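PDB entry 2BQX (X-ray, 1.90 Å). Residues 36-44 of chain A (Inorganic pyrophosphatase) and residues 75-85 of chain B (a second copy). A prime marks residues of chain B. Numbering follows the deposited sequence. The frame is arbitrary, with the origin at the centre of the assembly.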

# COMPACT_ATOMS: atom_id res chain seq x y z
N GLY A 36 22.81 -17.07 3.34
CA GLY A 36 22.24 -15.94 2.63
C GLY A 36 20.76 -15.85 2.91
O GLY A 36 20.03 -15.13 2.23
N ALA A 37 20.31 -16.58 3.93
CA ALA A 37 18.89 -16.56 4.28
C ALA A 37 18.51 -15.29 5.01
O ALA A 37 19.19 -14.86 5.95
CB ALA A 37 18.55 -17.77 5.14
N LEU A 38 17.43 -14.67 4.55
CA LEU A 38 16.92 -13.45 5.15
C LEU A 38 15.99 -13.90 6.27
O LEU A 38 14.88 -14.36 6.02
CB LEU A 38 16.14 -12.65 4.10
CG LEU A 38 15.74 -11.22 4.44
CD1 LEU A 38 17.00 -10.39 4.68
CD2 LEU A 38 14.92 -10.63 3.30
N MET A 39 16.45 -13.78 7.51
CA MET A 39 15.67 -14.22 8.66
C MET A 39 14.78 -13.14 9.25
O MET A 39 15.18 -11.98 9.35
CB MET A 39 16.60 -14.71 9.78
CG MET A 39 17.70 -15.66 9.34
SD MET A 39 17.09 -17.25 8.82
CE MET A 39 16.39 -17.85 10.34
N VAL A 40 13.56 -13.52 9.63
CA VAL A 40 12.65 -12.58 10.26
C VAL A 40 13.20 -12.52 11.68
O VAL A 40 13.22 -13.53 12.38
CB VAL A 40 11.22 -13.13 10.31
CG1 VAL A 40 10.32 -12.16 11.08
CG2 VAL A 40 10.69 -13.32 8.89
N ASP A 41 13.64 -11.34 12.10
CA ASP A 41 14.24 -11.20 13.42
C ASP A 41 13.32 -10.61 14.48
O ASP A 41 13.27 -11.08 15.61
CB ASP A 41 15.52 -10.36 13.31
CG ASP A 41 16.35 -10.37 14.58
OD1 ASP A 41 16.78 -9.28 14.99
OD2 ASP A 41 16.57 -11.45 15.16
N ARG A 42 12.59 -9.56 14.11
CA ARG A 42 11.72 -8.94 15.10
C ARG A 42 10.62 -8.09 14.48
O ARG A 42 10.81 -7.49 13.43
CB ARG A 42 12.57 -8.07 16.02
CG ARG A 42 11.79 -7.21 17.01
CD ARG A 42 11.17 -8.07 18.10
NE ARG A 42 12.11 -9.07 18.59
CZ ARG A 42 13.31 -8.78 19.09
NH1 ARG A 42 14.10 -9.77 19.51
NH2 ARG A 42 13.72 -7.52 19.18
N VAL A 43 9.47 -8.07 15.14
CA VAL A 43 8.37 -7.23 14.71
C VAL A 43 8.28 -6.25 15.86
O VAL A 43 8.11 -6.65 17.01
CB VAL A 43 7.04 -8.00 14.58
CG1 VAL A 43 5.93 -7.04 14.17
CG2 VAL A 43 7.16 -9.11 13.54
N LEU A 44 8.42 -4.97 15.55
CA LEU A 44 8.38 -3.92 16.58
C LEU A 44 7.19 -4.11 17.52
O LEU A 44 6.08 -4.38 17.09
CB LEU A 44 8.30 -2.54 15.91
CG LEU A 44 9.50 -2.12 15.06
CD1 LEU A 44 9.23 -0.75 14.46
CD2 LEU A 44 10.76 -2.07 15.93
N ASP B 75 -0.08 -10.68 12.53
CA ASP B 75 -0.80 -9.49 12.11
C ASP B 75 -0.04 -8.85 10.96
O ASP B 75 -0.61 -8.03 10.23
CB ASP B 75 -0.93 -8.49 13.26
CG ASP B 75 -1.86 -8.98 14.35
OD1 ASP B 75 -2.79 -9.74 14.04
OD2 ASP B 75 -1.65 -8.59 15.51
N VAL B 76 1.23 -9.21 10.80
CA VAL B 76 2.03 -8.64 9.72
C VAL B 76 2.35 -9.65 8.62
O VAL B 76 2.27 -10.86 8.83
CB VAL B 76 3.37 -8.05 10.24
CG1 VAL B 76 3.10 -7.01 11.31
CG2 VAL B 76 4.28 -9.15 10.76
N ALA B 77 2.71 -9.13 7.45
CA ALA B 77 3.06 -9.95 6.29
C ALA B 77 4.58 -10.05 6.14
O ALA B 77 5.27 -9.03 6.06
CB ALA B 77 2.45 -9.33 5.02
N PHE B 78 5.10 -11.28 6.12
CA PHE B 78 6.53 -11.51 5.97
C PHE B 78 6.86 -11.64 4.48
O PHE B 78 6.08 -12.22 3.71
CB PHE B 78 6.95 -12.79 6.71
CG PHE B 78 6.66 -12.76 8.18
CD1 PHE B 78 7.08 -11.69 8.97
CD2 PHE B 78 5.95 -13.79 8.79
CE1 PHE B 78 6.79 -11.64 10.33
CE2 PHE B 78 5.65 -13.75 10.15
CZ PHE B 78 6.07 -12.67 10.92
N GLN B 79 8.01 -11.12 4.09
CA GLN B 79 8.46 -11.15 2.70
C GLN B 79 8.69 -12.55 2.16
O GLN B 79 9.35 -13.37 2.80
CB GLN B 79 9.76 -10.34 2.58
CG GLN B 79 10.32 -10.28 1.17
CD GLN B 79 11.33 -9.16 1.02
OE1 GLN B 79 10.99 -7.98 1.13
NE2 GLN B 79 12.58 -9.52 0.78
N ALA B 80 8.15 -12.83 0.97
CA ALA B 80 8.35 -14.15 0.38
C ALA B 80 9.85 -14.35 0.26
O ALA B 80 10.58 -13.45 -0.13
CB ALA B 80 7.69 -14.22 -1.00
N GLY B 81 10.31 -15.55 0.62
CA GLY B 81 11.74 -15.81 0.55
C GLY B 81 12.42 -15.71 1.90
O GLY B 81 13.54 -16.20 2.06
N SER B 82 11.79 -15.07 2.88
CA SER B 82 12.41 -14.95 4.20
C SER B 82 12.13 -16.22 5.01
O SER B 82 11.33 -17.07 4.60
CB SER B 82 11.88 -13.72 4.95
OG SER B 82 10.48 -13.78 5.17
N VAL B 83 12.79 -16.34 6.15
CA VAL B 83 12.64 -17.50 7.01
C VAL B 83 12.27 -17.04 8.41
O VAL B 83 12.94 -16.17 8.97
CB VAL B 83 13.96 -18.30 7.10
CG1 VAL B 83 13.78 -19.52 7.97
CG2 VAL B 83 14.42 -18.68 5.71
N VAL B 84 11.22 -17.61 8.97
CA VAL B 84 10.79 -17.23 10.31
C VAL B 84 10.75 -18.44 11.24
O VAL B 84 10.33 -19.52 10.84
CB VAL B 84 9.38 -16.59 10.28
CG1 VAL B 84 8.36 -17.57 9.73
CG2 VAL B 84 8.98 -16.13 11.69
N LYS B 85 11.22 -18.26 12.47
CA LYS B 85 11.20 -19.33 13.45
C LYS B 85 9.79 -19.28 14.05
O LYS B 85 9.35 -18.24 14.53
CB LYS B 85 12.24 -19.09 14.55
CG LYS B 85 13.68 -19.19 14.07
CD LYS B 85 14.64 -19.07 15.25
CE LYS B 85 16.08 -19.32 14.82
NZ LYS B 85 16.99 -19.35 16.01
O HOH W 1 13.33 -16.15 12.07

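A single residue of one chain, Val83′, carries both direct hydrogen bonds between these two stretches of two copies of inorganic pyrophosphatase. Val83′ N donates to Leu38 O (2.9 Å), and Val83′ O accepts from Val40 N (2.8 Å, nearly linear at 171°), so its backbone fits between the peptide groups that flank Met39. The result is a single parallel-type bridge, Met39 with Val83′, their CA atoms 4.8 Å apart. The strand directions diverge by 43°, their axes coming no closer than 4.7 Å, and direct pairing goes no further. One residue on, water 1 takes over: it donates to Val40 O (2.6 Å) and to Val83′ O (3.1 Å) and accepts a weak bond from Lys85′ N (3.0 Å), filling the gap where a direct rung would otherwise lie. Val83′ O is thus shared between Val40 N and the water, and it also receives a CA-H...O contact from Met39 CA (3.4 Å).

Side chains pack around this polar centre. Val40 points toward the partner and is buried; its CG1 lies 3.6 Å from Phe78′ CE1, while its CG2 sits 3.8 Å from Val84′ CB and equally 3.8 Å from Ser82′ OG. A branched, compact residue suits this pocket: both methyls lie near the Phe78′ ring, and CG2 also reaches Val84′ and Ser82′. Val43, three residues along the strand, also points toward the other chain: its CG2 meets the edge of the Phe78′ ring at CE1 (4.1 Å) and touches Val76′ CG2 (4.0 Å). The aromatic ring therefore serves both valines, whereas Asp41 and Arg42 between them point away and make no contact here.

Met39 starts away from the partner, but its flexible chain, m at all three chi angles, folds back to bring SD within 3.7 Å of Val83′ CB. Ala37 CB adds a looser apolar contact with Val83′ CG2 (4.3 Å). The CA-to-CB bond of Leu38 points sideways; with chi1 t and chi2 p, its CD2 comes to lie 3.6 Å from Gln79′ NE2; this amide nitrogen is hydrogen-bonded elsewhere in the structure, so it can lie beside a methyl that offers it no partner.

A type II turn from Gln79′ to Ser82′ leads the chain into the bridge. Gln79′ O accepts from both Ser82′ N (3.0 Å) and Ser82′ OG (2.7 Å), which ties the p-rotamer hydroxyl back to the turn and satisfies it as a donor beside apolar Val40. Gly81′ has phi 100°, and at its backbone angles a CB would jam against the carbonyl O of Ala80′. Together the two stretches bury 534 Å², counting both sides.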